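Local coordinates for protein beta-galactosidase (Trichoderma reesei, PDB 3OG2) that probably hydrolyses terminal non-reducing beta-D-galactose residues from beta-D-galactosides, as a glycoprotein of glycoside hydrolase family 35 built round a TIM barrel, at residues D78-L82 against G838-E842; Y118-S124 against G786-W791; Q133-L139 against D796-P801; E180-A185 against W791-D795. All coordinates share one frame; numbering follows the deposited sequence. Where two conformers were deposited one is given.

Interaction 1 of 4, residues D78-L82 against G838-E842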
loop_
_atom_site.group_PDB
_atom_site.type_symbol
_atom_site.label_atom_id
_atom_site.label_comp_id
_atom_site.label_asym_id
_atom_site.label_seq_id
_atom_site.Cartn_x
_atom_site.Cartn_y
_atom_site.Cartn_z
ATOM N N ASP A 78 -11.510 -5.544 -3.290
ATOM C CA ASP A 78 -12.467 -5.050 -2.302
ATOM C C ASP A 78 -13.879 -5.300 -2.792
ATOM O O ASP A 78 -14.395 -4.597 -3.689
ATOM C CB ASP A 78 -12.179 -3.550 -2.093
ATOM C CG ASP A 78 -13.039 -2.937 -1.039
ATOM O OD1 ASP A 78 -13.954 -3.557 -0.465
ATOM O OD2 ASP A 78 -12.790 -1.707 -0.724
ATOM N N TRP A 79 -14.534 -6.294 -2.183
ATOM C CA TRP A 79 -15.887 -6.709 -2.585
ATOM C C TRP A 79 -16.842 -5.519 -2.534
ATOM O O TRP A 79 -17.701 -5.379 -3.429
ATOM C CB TRP A 79 -16.291 -7.837 -1.606
ATOM C CG TRP A 79 -17.677 -8.369 -1.728
ATOM C CD1 TRP A 79 -18.631 -8.204 -2.732
ATOM C CD2 TRP A 79 -18.302 -9.213 -0.742
ATOM N NE1 TRP A 79 -19.770 -8.888 -2.409
ATOM C CE2 TRP A 79 -19.603 -9.516 -1.195
ATOM C CE3 TRP A 79 -17.879 -9.733 0.477
ATOM C CZ2 TRP A 79 -20.477 -10.314 -0.473
ATOM C CZ3 TRP A 79 -18.732 -10.525 1.205
ATOM C CH2 TRP A 79 -20.024 -10.804 0.723
ATOM N N ALA A 80 -16.748 -4.676 -1.523
ATOM C CA ALA A 80 -17.698 -3.570 -1.328
ATOM C C ALA A 80 -17.731 -2.643 -2.556
ATOM O O ALA A 80 -18.751 -1.993 -2.778
ATOM C CB ALA A 80 -17.319 -2.753 -0.094
ATOM N N LEU A 81 -16.630 -2.579 -3.334
ATOM C CA LEU A 81 -16.656 -1.730 -4.558
ATOM C C LEU A 81 -17.254 -2.428 -5.760
ATOM O O LEU A 81 -17.650 -1.714 -6.693
ATOM C CB LEU A 81 -15.208 -1.292 -4.870
ATOM C CG LEU A 81 -14.624 -0.308 -3.814
ATOM C CD1 LEU A 81 -13.130 -0.136 -4.102
ATOM C CD2 LEU A 81 -15.356 1.011 -3.868
ATOM N N LEU A 82 -17.262 -3.779 -5.731
ATOM C CA LEU A 82 -17.677 -4.528 -6.925
ATOM C C LEU A 82 -19.060 -5.090 -6.829
ATOM O O LEU A 82 -19.593 -5.552 -7.852
ATOM C CB LEU A 82 -16.685 -5.689 -7.140
ATOM C CG LEU A 82 -15.225 -5.252 -7.209
ATOM C CD1 LEU A 82 -14.375 -6.428 -7.690
ATOM C CD2 LEU A 82 -15.008 -4.064 -8.146
ATOM N N GLY A 838 -18.331 4.316 -8.775
ATOM C CA GLY A 838 -18.538 3.234 -7.836
ATOM C C GLY A 838 -19.466 3.585 -6.695
ATOM O O GLY A 838 -19.955 4.711 -6.557
ATOM N N PRO A 839 -19.726 2.566 -5.872
ATOM C CA PRO A 839 -20.820 2.635 -4.912
ATOM C C PRO A 839 -20.514 3.488 -3.675
ATOM O O PRO A 839 -21.466 3.744 -2.935
ATOM C CB PRO A 839 -21.022 1.158 -4.469
ATOM C CG PRO A 839 -19.683 0.492 -4.749
ATOM C CD PRO A 839 -19.116 1.197 -5.964
ATOM N N LEU A 840 -19.272 3.857 -3.399
ATOM C CA LEU A 840 -18.933 4.516 -2.124
ATOM C C LEU A 840 -18.542 5.981 -2.332
ATOM O O LEU A 840 -18.529 6.734 -1.353
ATOM C CB LEU A 840 -17.784 3.787 -1.429
ATOM C CG LEU A 840 -18.036 2.279 -1.214
ATOM C CD1 LEU A 840 -16.881 1.675 -0.446
ATOM C CD2 LEU A 840 -19.358 2.056 -0.464
ATOM N N ASN A 841 -18.288 6.404 -3.577
ATOM C CA ASN A 841 -17.726 7.733 -3.810
ATOM C C ASN A 841 -18.527 8.877 -3.221
ATOM O O ASN A 841 -17.941 9.811 -2.662
ATOM C CB ASN A 841 -17.527 7.891 -5.352
ATOM C CG ASN A 841 -16.807 9.197 -5.695
ATOM O OD1 ASN A 841 -15.654 9.374 -5.266
ATOM N ND2 ASN A 841 -17.463 10.066 -6.447
ATOM N N GLU A 842 -19.863 8.801 -3.388
ATOM C CA GLU A 842 -20.741 9.842 -2.887
ATOM C C GLU A 842 -21.376 9.519 -1.553
ATOM O O GLU A 842 -21.852 8.388 -1.384
ATOM C CB GLU A 842 -22.034 9.956 -3.697
ATOM C CG GLU A 842 -21.786 10.267 -5.087
ATOM C CD GLU A 842 -23.017 10.334 -5.991
ATOM O OE1 GLU A 842 -24.250 10.295 -5.683
ATOM O OE2 GLU A 842 -22.609 10.471 -7.165
#
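The ring of Pro839 lies over the carbonyl oxygens of Ala80 and Leu81, in the short, weakly bonded helix 79-82, and sets the pattern for a contact of aliphatic groups against carbonyl oxygens and against each other. Its CG lies 3.3 Å from Ala80 O, and its CD comes equally close to Leu81 O; the two methylenes are thus laid against successive peptide oxygens. Beside it the leucines carry the rest. Their side chains cross at about a right angle, and CD2 of Leu81 meets the CD1 end of Leu840 at 3.8 Å. Leu81 holds CG anti to its carbonyl carbon (chi1 -68°), which carries CD2 nearer to the 838-842 loop than the direction of its CB would suggest; the same CD2 also faces Pro839 CD at 4.3 Å. Ala80 CB adds a looser touch on Leu840 CD1. With an alanine in place of Pro839, the CG and CD methylenes would be gone, and the carbonyls of Ala80 and Leu81 would probably lose the apolar cover they have on this side. Asp78 stands at the N-cap, its OD1 accepting a weak bond from Ala80 N. Trp79 stacks on Tyr153 and Leu82 packs on Ile157, both of helix 144-163. Here the turn after strand 72-76 of the barrel meets the loop before helix 846-850, which Asn841 ties to strand 926-932.

Interaction 2 of 4, residues Y118-S124 against G786-W791. With GLC (alpha-D-glucopyranose), chain C.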
loop_
_atom_site.group_PDB
_atom_site.type_symbol
_atom_site.label_atom_id
_atom_site.label_comp_id
_atom_site.label_asym_id
_atom_site.label_seq_id
_atom_site.Cartn_x
_atom_site.Cartn_y
_atom_site.Cartn_z
ATOM N N TYR A 118 -13.462 -11.572 2.777
ATOM C CA TYR A 118 -13.001 -10.661 3.813
ATOM C C TYR A 118 -11.528 -10.346 3.570
ATOM O O TYR A 118 -10.710 -11.284 3.449
ATOM C CB TYR A 118 -13.197 -11.303 5.203
ATOM C CG TYR A 118 -12.874 -10.219 6.233
ATOM C CD1 TYR A 118 -13.767 -9.154 6.400
ATOM C CD2 TYR A 118 -11.702 -10.250 6.993
ATOM C CE1 TYR A 118 -13.513 -8.157 7.324
ATOM C CE2 TYR A 118 -11.416 -9.236 7.907
ATOM C CZ TYR A 118 -12.334 -8.191 8.055
ATOM O OH TYR A 118 -12.054 -7.155 8.931
ATOM N N ILE A 119 -11.168 -9.043 3.511
ATOM C CA ILE A 119 -9.776 -8.663 3.305
ATOM C C ILE A 119 -9.188 -7.821 4.439
ATOM O O ILE A 119 -7.966 -7.685 4.508
ATOM C CB ILE A 119 -9.572 -7.898 1.947
ATOM C CG1 ILE A 119 -10.369 -6.605 1.860
ATOM C CG2 ILE A 119 -9.841 -8.837 0.766
ATOM C CD1 ILE A 119 -9.954 -5.708 0.709
ATOM N N ASN A 120 -10.011 -7.248 5.322
ATOM C CA ASN A 120 -9.526 -6.345 6.395
ATOM C C ASN A 120 -8.979 -5.091 5.718
ATOM O O ASN A 120 -9.787 -4.272 5.267
ATOM C CB ASN A 120 -8.525 -7.084 7.313
ATOM C CG ASN A 120 -8.506 -6.477 8.696
ATOM O OD1 ASN A 120 -9.567 -6.398 9.381
ATOM N ND2 ASN A 120 -7.363 -5.988 9.153
ATOM N N ALA A 121 -7.658 -4.941 5.591
ATOM C CA ALA A 121 -7.071 -3.982 4.657
ATOM C C ALA A 121 -7.271 -2.531 4.991
ATOM O O ALA A 121 -6.931 -1.624 4.198
ATOM C CB ALA A 121 -7.547 -4.220 3.215
ATOM N N GLU A 122 -7.772 -2.246 6.186
ATOM C CA GLU A 122 -8.122 -0.867 6.574
ATOM C C GLU A 122 -9.084 -0.203 5.575
ATOM O O GLU A 122 -9.097 1.002 5.379
ATOM C CB GLU A 122 -6.871 -0.007 6.792
ATOM C CG GLU A 122 -6.119 -0.444 8.080
ATOM C CD GLU A 122 -5.329 -1.728 7.901
ATOM O OE1 GLU A 122 -4.418 -1.772 7.016
ATOM O OE2 GLU A 122 -5.546 -2.691 8.686
ATOM N N VAL A 123 -9.939 -1.037 4.957
ATOM C CA VAL A 123 -10.984 -0.550 4.064
ATOM C C VAL A 123 -12.335 -0.663 4.789
ATOM O O VAL A 123 -12.506 -1.465 5.728
ATOM C CB VAL A 123 -11.084 -1.266 2.707
ATOM C CG1 VAL A 123 -9.732 -1.152 1.974
ATOM C CG2 VAL A 123 -11.562 -2.713 2.789
ATOM N N SER A 124 -13.302 0.129 4.306
ATOM C CA SER A 124 -14.635 0.116 4.907
ATOM C C SER A 124 -15.186 -1.326 4.901
ATOM O O SER A 124 -15.153 -2.009 3.874
ATOM C CB SER A 124 -15.557 1.025 4.089
ATOM O OG SER A 124 -16.822 1.084 4.753
ATOM N N GLY A 786 -16.771 5.495 7.605
ATOM C CA GLY A 786 -16.675 4.155 6.972
ATOM C C GLY A 786 -17.301 3.116 7.870
ATOM O O GLY A 786 -17.705 3.429 9.012
ATOM N N LEU A 787 -17.400 1.890 7.420
ATOM C CA LEU A 787 -17.901 0.801 8.261
ATOM C C LEU A 787 -16.706 0.093 8.889
ATOM O O LEU A 787 -15.599 0.041 8.290
ATOM C CB LEU A 787 -18.691 -0.186 7.381
ATOM C CG LEU A 787 -19.851 0.501 6.635
ATOM C CD1 LEU A 787 -20.642 -0.527 5.834
ATOM C CD2 LEU A 787 -20.754 1.243 7.620
ATOM N N ASP A 788 -16.895 -0.395 10.101
ATOM C CA ASP A 788 -15.783 -1.013 10.805
ATOM C C ASP A 788 -15.385 -2.346 10.149
ATOM O O ASP A 788 -16.182 -2.993 9.454
ATOM C CB ASP A 788 -16.165 -1.293 12.267
ATOM C CG ASP A 788 -16.338 -0.008 13.076
ATOM O OD1 ASP A 788 -15.855 1.094 12.704
ATOM O OD2 ASP A 788 -16.951 -0.060 14.172
ATOM N N GLU A 789 -14.142 -2.751 10.417
ATOM C CA GLU A 789 -13.651 -4.070 10.104
ATOM C C GLU A 789 -14.295 -5.146 10.979
ATOM O O GLU A 789 -15.084 -4.881 11.900
ATOM C CB GLU A 789 -12.094 -4.088 10.274
ATOM C CG GLU A 789 -11.421 -3.317 9.142
ATOM C CD GLU A 789 -9.937 -3.163 9.395
ATOM O OE1 GLU A 789 -9.543 -2.997 10.618
ATOM O OE2 GLU A 789 -9.156 -3.195 8.437
ATOM N N ASN A 790 -13.963 -6.406 10.626
ATOM C CA ASN A 790 -14.550 -7.580 11.275
ATOM C C ASN A 790 -13.461 -8.614 11.483
ATOM O O ASN A 790 -13.542 -9.776 11.072
ATOM C CB ASN A 790 -15.686 -8.142 10.390
ATOM C CG ASN A 790 -16.691 -8.923 11.214
ATOM O OD1 ASN A 790 -17.746 -8.378 11.542
ATOM N ND2 ASN A 790 -16.419 -10.189 11.564
ATOM N N TRP A 791 -12.392 -8.166 12.182
ATOM C CA TRP A 791 -11.187 -8.970 12.282
ATOM C C TRP A 791 -11.350 -10.182 13.161
ATOM O O TRP A 791 -10.621 -11.175 12.993
ATOM C CB TRP A 791 -9.990 -8.114 12.773
ATOM C CG TRP A 791 -8.730 -8.910 12.630
ATOM C CD1 TRP A 791 -7.956 -9.031 11.515
ATOM C CD2 TRP A 791 -8.097 -9.696 13.644
ATOM N NE1 TRP A 791 -6.893 -9.837 11.760
ATOM C CE2 TRP A 791 -6.938 -10.270 13.061
ATOM C CE3 TRP A 791 -8.468 -9.928 14.989
ATOM C CZ2 TRP A 791 -6.097 -11.094 13.779
ATOM C CZ3 TRP A 791 -7.607 -10.765 15.712
ATOM C CH2 TRP A 791 -6.470 -11.309 15.092
HETATM C C1 GLC C . -6.015 -1.680 16.264
HETATM C C2 GLC C . -5.168 -2.921 16.112
HETATM C C3 GLC C . -5.334 -3.737 14.852
HETATM C C4 GLC C . -6.762 -3.718 14.336
HETATM C C5 GLC C . -7.199 -2.240 14.247
HETATM C C6 GLC C . -8.374 -2.097 13.359
HETATM O O2 GLC C . -3.801 -2.605 16.260
HETATM O O3 GLC C . -4.937 -5.066 15.143
HETATM O O4 GLC C . -6.864 -4.297 13.049
HETATM O O5 GLC C . -7.243 -1.700 15.552
HETATM O O6 GLC C . -9.331 -1.114 13.497
HETATM O O HOH W 1 -6.983 -2.561 10.804
#
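Tyr118 OH accepts the amide of Asn790 at 2.7 Å from N, in a nearly straight bond (164°), and donates to Asn120 OD1 at 2.6 Å, in the carbonyl plane and on a lone pair. Two further amides complete the direct hydrogen bonds: Ser124 OG takes Leu787 N at 2.8 Å, and Glu789 OE2 receives Glu122 N at 2.8 Å, more bent. The Tyr118 side chain, its chi1 near trans (-172°), reaches across to the 786-791 loop and rests CE1 on Asn790 CB. Flat groups supply the stacking: the Asn120 amide and the Glu789 carboxylate lie 19° apart, with Asn120 OD1 3.3 Å from Glu789 CD and also at the edge of the Trp791 ring. Like charges lie close, Glu122 OE2 and Glu789 OE2 3.7 Å apart; a water that donates to Glu122 OE2 and Glu789 OE1, and bonds O4 of a glucose (GLC) in a glycan carried by the protein, probably eases their repulsion. Glu122 OE1 is held by Tyr342. The loop between strand 110-116 and helix 144-163 of the TIM barrel carries Ile119, Asn120, Ala121 and Glu122 of the galactose site, and a loop of a beta domain buttresses it.

Interaction 3 of 4, residues Q133-L139 against D796-P801. With NAG (2-acetamido-2-deoxy-beta-D-glucopyranose), chain E.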
loop_
_atom_site.group_PDB
_atom_site.type_symbol
_atom_site.label_atom_id
_atom_site.label_comp_id
_atom_site.label_asym_id
_atom_site.label_seq_id
_atom_site.Cartn_x
_atom_site.Cartn_y
_atom_site.Cartn_z
ATOM N N GLN A 133 -24.838 -5.803 6.785
ATOM C CA GLN A 133 -25.480 -5.503 8.043
ATOM C C GLN A 133 -26.907 -6.059 8.109
ATOM O O GLN A 133 -27.401 -6.224 9.222
ATOM C CB GLN A 133 -25.530 -3.979 8.294
ATOM C CG GLN A 133 -24.149 -3.335 8.296
ATOM C CD GLN A 133 -24.067 -2.080 9.123
ATOM O OE1 GLN A 133 -25.109 -1.432 9.404
ATOM N NE2 GLN A 133 -22.859 -1.647 9.533
ATOM N N ARG A 134 -27.506 -6.380 6.966
ATOM C CA ARG A 134 -28.838 -6.924 6.950
ATOM C C ARG A 134 -28.838 -8.457 6.918
ATOM O O ARG A 134 -29.883 -9.089 6.767
ATOM C CB ARG A 134 -29.586 -6.411 5.718
ATOM C CG ARG A 134 -29.655 -4.876 5.744
ATOM C CD ARG A 134 -30.712 -4.377 4.770
ATOM N NE ARG A 134 -30.615 -4.849 3.383
ATOM C CZ ARG A 134 -29.947 -4.205 2.413
ATOM N NH1 ARG A 134 -29.300 -3.058 2.681
ATOM N NH2 ARG A 134 -29.923 -4.662 1.161
ATOM N N VAL A 135 -27.676 -9.091 7.052
ATOM C CA VAL A 135 -27.587 -10.563 7.138
ATOM C C VAL A 135 -27.530 -10.937 8.589
ATOM O O VAL A 135 -26.631 -10.519 9.309
ATOM C CB VAL A 135 -26.328 -11.013 6.373
ATOM C CG1 VAL A 135 -26.097 -12.504 6.598
ATOM C CG2 VAL A 135 -26.491 -10.728 4.890
ATOM N N LYS A 136 -28.507 -11.750 9.026
ATOM C CA LYS A 136 -28.574 -12.048 10.469
ATOM C C LYS A 136 -27.434 -12.883 10.970
ATOM O O LYS A 136 -26.984 -12.687 12.117
ATOM C CB LYS A 136 -29.891 -12.779 10.755
ATOM C CG LYS A 136 -31.124 -11.911 10.440
ATOM C CD LYS A 136 -32.459 -12.654 10.737
ATOM C CE LYS A 136 -33.659 -11.951 10.092
ATOM N NZ LYS A 136 -34.935 -12.717 9.933
ATOM N N GLY A 137 -26.982 -13.853 10.178
ATOM C CA GLY A 137 -25.983 -14.795 10.700
ATOM C C GLY A 137 -24.636 -14.157 10.940
ATOM O O GLY A 137 -24.300 -13.076 10.420
ATOM N N LYS A 138 -23.819 -14.880 11.718
ATOM C CA LYS A 138 -22.492 -14.367 12.008
ATOM C C LYS A 138 -21.571 -14.406 10.780
ATOM O O LYS A 138 -21.452 -15.420 10.059
ATOM C CB LYS A 138 -21.834 -15.179 13.133
ATOM C CG LYS A 138 -22.617 -15.140 14.435
ATOM C CD LYS A 138 -22.386 -13.841 15.180
ATOM C CE LYS A 138 -23.034 -13.868 16.557
ATOM N NZ LYS A 138 -23.017 -15.222 17.177
ATOM N N LEU A 139 -20.897 -13.279 10.568
ATOM C CA LEU A 139 -20.030 -13.161 9.406
ATOM C C LEU A 139 -18.790 -14.010 9.564
ATOM O O LEU A 139 -18.303 -14.215 10.704
ATOM C CB LEU A 139 -19.635 -11.680 9.186
ATOM C CG LEU A 139 -20.822 -10.712 9.180
ATOM C CD1 LEU A 139 -20.355 -9.271 9.070
ATOM C CD2 LEU A 139 -21.875 -11.039 8.127
ATOM N N ASP A 796 -19.390 -9.629 15.283
ATOM C CA ASP A 796 -19.868 -9.009 14.037
ATOM C C ASP A 796 -19.637 -7.509 14.033
ATOM O O ASP A 796 -20.566 -6.742 13.735
ATOM C CB ASP A 796 -21.364 -9.340 13.897
ATOM C CG ASP A 796 -21.705 -10.657 13.226
ATOM O OD1 ASP A 796 -20.818 -11.326 12.686
ATOM O OD2 ASP A 796 -22.903 -11.049 13.253
ATOM N N SER A 797 -18.412 -7.076 14.361
ATOM C CA SER A 797 -18.165 -5.648 14.482
ATOM C C SER A 797 -18.391 -4.840 13.228
ATOM O O SER A 797 -18.677 -3.629 13.320
ATOM C CB SER A 797 -16.707 -5.431 14.950
ATOM O OG SER A 797 -15.806 -6.131 14.109
ATOM N N MET A 798 -18.313 -5.459 12.046
ATOM C CA MET A 798 -18.631 -4.685 10.811
ATOM C C MET A 798 -20.089 -4.247 10.797
ATOM O O MET A 798 -20.448 -3.306 10.086
ATOM C CB MET A 798 -18.240 -5.560 9.613
ATOM C CG MET A 798 -18.735 -4.977 8.288
ATOM S SD MET A 798 -20.346 -5.724 7.849
ATOM C CE MET A 798 -20.850 -4.520 6.599
ATOM N N LYS A 799 -20.948 -4.928 11.592
ATOM C CA LYS A 799 -22.366 -4.563 11.609
ATOM C C LYS A 799 -22.644 -3.351 12.475
ATOM O O LYS A 799 -23.825 -2.994 12.599
ATOM C CB LYS A 799 -23.211 -5.768 12.096
ATOM C CG LYS A 799 -23.116 -6.954 11.116
ATOM C CD LYS A 799 -24.083 -8.057 11.577
ATOM C CE LYS A 799 -23.987 -9.259 10.643
ATOM N NZ LYS A 799 -24.708 -10.430 11.273
ATOM N N ALA A 800 -21.627 -2.699 13.073
ATOM C CA ALA A 800 -21.916 -1.482 13.843
ATOM C C ALA A 800 -22.643 -0.471 12.961
ATOM O O ALA A 800 -22.096 -0.100 11.919
ATOM C CB ALA A 800 -20.634 -0.881 14.373
ATOM N N PRO A 801 -23.844 -0.059 13.292
ATOM C CA PRO A 801 -24.600 0.806 12.369
ATOM C C PRO A 801 -24.075 2.225 12.316
ATOM O O PRO A 801 -23.264 2.685 13.138
ATOM C CB PRO A 801 -26.027 0.748 12.904
ATOM C CG PRO A 801 -25.932 0.282 14.274
ATOM C CD PRO A 801 -24.643 -0.539 14.422
HETATM C C1 NAG E . -34.034 -9.674 6.385
HETATM C C2 NAG E . -34.080 -9.122 4.948
HETATM C C3 NAG E . -35.030 -9.871 4.029
HETATM C C4 NAG E . -34.842 -11.398 4.097
HETATM C C5 NAG E . -34.757 -11.796 5.581
HETATM C C6 NAG E . -34.574 -13.312 5.710
HETATM C C7 NAG E . -33.545 -6.843 4.192
HETATM C C8 NAG E . -34.234 -5.519 3.914
HETATM N N2 NAG E . -34.314 -7.710 4.857
HETATM O O3 NAG E . -34.918 -9.448 2.676
HETATM O O4 NAG E . -35.968 -12.021 3.467
HETATM O O5 NAG E . -33.689 -11.062 6.224
HETATM O O6 NAG E . -34.922 -13.830 6.974
HETATM O O7 NAG E . -32.546 -7.115 3.505
HETATM O O HOH W 2 -18.232 -12.363 12.757
#
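Lys799 NZ gathers the hydrogen bonds at one end of the contact, donating to Val135 O and to Gly137 O, each 2.8 Å away. The first carbonyl is met nearly head-on, the second from above its plane. An extended chain beyond CG carries the ammonium into this bend of the 133-139 loop. At the other end Gln133 NE2 shares its two hydrogens between Met798 O, reached in the carbonyl plane on a lone pair at 3.0 Å, and Ala800 O, reached at 2.9 Å from above the carbonyl plane; its amide bridges these two carbonyls at the end of the 3-10 turn. The backbone adds a link: Leu139 N donates to Asp796 OD1 at 2.9 Å, on the syn side and nearly straight (165°), and a water donates to that same oxygen and to Leu139 O. Within 796-801 a salt bridge joins Lys799 NZ to Asp796 OD2 at 2.7 Å, met from above the carboxylate plane. Apolar groups fill in between, Leu139 CD1 against Met798 SD at 3.8 Å and Leu139 CD2 against Lys799 CE. On the outer side Arg134 NE bonds to O7 and Lys136 NZ to O6 of the NAG, a glycan sugar near Asn689. The charge of buried Lys799 is probably balanced largely by Asp796, and the pair, through its bonds to Val135 O, Gly137 O and Leu139 N, helps to tie the two loops together.

Interaction 4 of 4, residues E180-A185 against W791-D795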
loop_
_atom_site.group_PDB
_atom_site.type_symbol
_atom_site.label_atom_id
_atom_site.label_comp_id
_atom_site.label_asym_id
_atom_site.label_seq_id
_atom_site.Cartn_x
_atom_site.Cartn_y
_atom_site.Cartn_z
ATOM N N GLU A 180 -6.344 -13.813 7.312
ATOM C CA GLU A 180 -6.056 -13.853 8.750
ATOM C C GLU A 180 -7.203 -14.514 9.530
ATOM O O GLU A 180 -7.711 -13.999 10.537
ATOM C CB GLU A 180 -5.726 -12.471 9.351
ATOM C CG GLU A 180 -4.399 -11.959 8.802
ATOM C CD GLU A 180 -3.783 -10.821 9.535
ATOM O OE1 GLU A 180 -4.481 -10.115 10.292
ATOM O OE2 GLU A 180 -2.549 -10.515 9.375
ATOM N N TYR A 181 -7.562 -15.701 9.047
ATOM C CA TYR A 181 -8.587 -16.507 9.749
ATOM C C TYR A 181 -7.899 -17.186 10.908
ATOM O O TYR A 181 -7.359 -18.295 10.741
ATOM C CB TYR A 181 -9.237 -17.478 8.728
ATOM C CG TYR A 181 -10.339 -18.284 9.415
ATOM C CD1 TYR A 181 -11.565 -17.685 9.743
ATOM C CD2 TYR A 181 -10.165 -19.631 9.732
ATOM C CE1 TYR A 181 -12.558 -18.431 10.370
ATOM C CE2 TYR A 181 -11.148 -20.358 10.347
ATOM C CZ TYR A 181 -12.334 -19.751 10.656
ATOM O OH TYR A 181 -13.320 -20.498 11.293
ATOM N N SER A 182 -7.826 -16.485 12.055
ATOM C CA SER A 182 -6.803 -16.839 13.036
ATOM C C SER A 182 -7.294 -16.936 14.472
ATOM O O SER A 182 -6.561 -17.485 15.314
ATOM C CB SER A 182 -5.702 -15.766 13.001
ATOM O OG SER A 182 -5.132 -15.809 11.676
ATOM N N GLY A 183 -8.514 -16.564 14.727
ATOM C CA GLY A 183 -9.142 -16.801 16.010
ATOM C C GLY A 183 -10.576 -16.313 15.966
ATOM O O GLY A 183 -11.082 -15.788 14.969
ATOM N N ALA A 184 -11.267 -16.535 17.072
ATOM C CA ALA A 184 -12.695 -16.164 17.081
ATOM C C ALA A 184 -13.117 -15.739 18.474
ATOM O O ALA A 184 -12.394 -15.893 19.456
ATOM C CB ALA A 184 -13.514 -17.368 16.649
ATOM N N ALA A 185 -14.312 -15.175 18.550
ATOM C CA ALA A 185 -14.883 -14.747 19.817
ATOM C C ALA A 185 -15.184 -15.951 20.708
ATOM O O ALA A 185 -15.261 -17.100 20.258
ATOM C CB ALA A 185 -16.132 -13.959 19.525
ATOM N N TRP A 791 -12.392 -8.166 12.182
ATOM C CA TRP A 791 -11.187 -8.970 12.282
ATOM C C TRP A 791 -11.350 -10.182 13.161
ATOM O O TRP A 791 -10.621 -11.175 12.993
ATOM C CB TRP A 791 -9.990 -8.114 12.773
ATOM C CG TRP A 791 -8.730 -8.910 12.630
ATOM C CD1 TRP A 791 -7.956 -9.031 11.515
ATOM C CD2 TRP A 791 -8.097 -9.696 13.644
ATOM N NE1 TRP A 791 -6.893 -9.837 11.760
ATOM C CE2 TRP A 791 -6.938 -10.270 13.061
ATOM C CE3 TRP A 791 -8.468 -9.928 14.989
ATOM C CZ2 TRP A 791 -6.097 -11.094 13.779
ATOM C CZ3 TRP A 791 -7.607 -10.765 15.712
ATOM C CH2 TRP A 791 -6.470 -11.309 15.092
ATOM N N THR A 792 -12.264 -10.199 14.102
ATOM C CA THR A 792 -12.436 -11.353 15.015
ATOM C C THR A 792 -13.726 -12.056 14.590
ATOM O O THR A 792 -14.843 -11.569 14.768
ATOM C CB THR A 792 -12.565 -10.895 16.444
ATOM O OG1 THR A 792 -11.341 -10.195 16.805
ATOM C CG2 THR A 792 -12.773 -12.062 17.401
ATOM N N THR A 793 -13.596 -13.228 14.022
ATOM C CA THR A 793 -14.744 -14.048 13.629
ATOM C C THR A 793 -15.658 -14.298 14.818
ATOM O O THR A 793 -15.189 -14.711 15.888
ATOM C CB THR A 793 -14.202 -15.362 13.037
ATOM O OG1 THR A 793 -13.556 -15.052 11.776
ATOM C CG2 THR A 793 -15.328 -16.330 12.795
ATOM N N GLY A 794 -16.952 -14.041 14.657
ATOM C CA GLY A 794 -17.901 -14.315 15.737
ATOM C C GLY A 794 -18.247 -13.031 16.484
ATOM O O GLY A 794 -19.191 -13.067 17.254
ATOM N N ASP A 795 -17.484 -11.980 16.247
ATOM C CA ASP A 795 -17.770 -10.650 16.753
ATOM C C ASP A 795 -18.146 -9.864 15.511
ATOM O O ASP A 795 -17.207 -9.529 14.743
ATOM C CB ASP A 795 -16.541 -10.065 17.404
ATOM C CG ASP A 795 -16.758 -8.684 17.963
ATOM O OD1 ASP A 795 -17.917 -8.284 17.808
ATOM O OD2 ASP A 795 -15.806 -8.078 18.532
HETATM O O HOH W 3 -11.007 -14.242 12.886
#
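A water is gripped by three groups between the segments: it donates to Gly183 O at 2.6 Å and to Trp791 O at 3.1 Å, and accepts from Thr793 N. Next to it, Ala185 N donates to Thr793 O at 2.8 Å, nearly straight (159°), and a single beta bridge pairs Ala184 with Thr793. At the far end Trp791 NE1 gives its hydrogen to Glu180 OE1 at 2.8 Å, the oxygen lying near the indole plane and using its anti lone pair; carboxylate and ring stand 82° apart. The Trp791 indole reaches Glu180, a residue of the galactose site, because chi1 is near trans (-170°). A phenylalanine in place of Trp791 would keep a ring but no N-H, and Glu180 OE1 would probably lose this partner, leaving the carboxylate freer to turn. Methyl groups also pack on backbone: Thr792 CG2 on Ala185 N at 3.7 Å, and Ala185 CB on Gly794 C in the type II turn from Thr792 to Asp795. The 180-185 loop follows strand 172-177 of the barrel and leads to helix 193-205, whose Tyr195 ring meets that of Tyr181, while the 791-795 turn belongs to the connection between strands 775-782 and 803-811.

In the fold
All four contacts bring a TIM-barrel segment against a distant part of the chain, and three of them use the single connection between strands 775-782 and 803-811, which passes from interaction 2 through 4 to 3. Interaction 2 shares its loop after strand 110-116 with interaction 3, and Trp791 with interaction 4. Interactions 1, 2 and 3 are buried, whereas 4 lies at the surface. Chemistry follows place: interaction 1, where the loop after strand 820-824 takes part, sets aliphatic groups against each other and carbonyls; interaction 2, at the galactose site, joins hydrogen bonds with two close carboxylates bridged by a water; interaction 3 combines a buried lysine-aspartate pair with a glutamine amide; interaction 4 uses backbone, water and one indole bond.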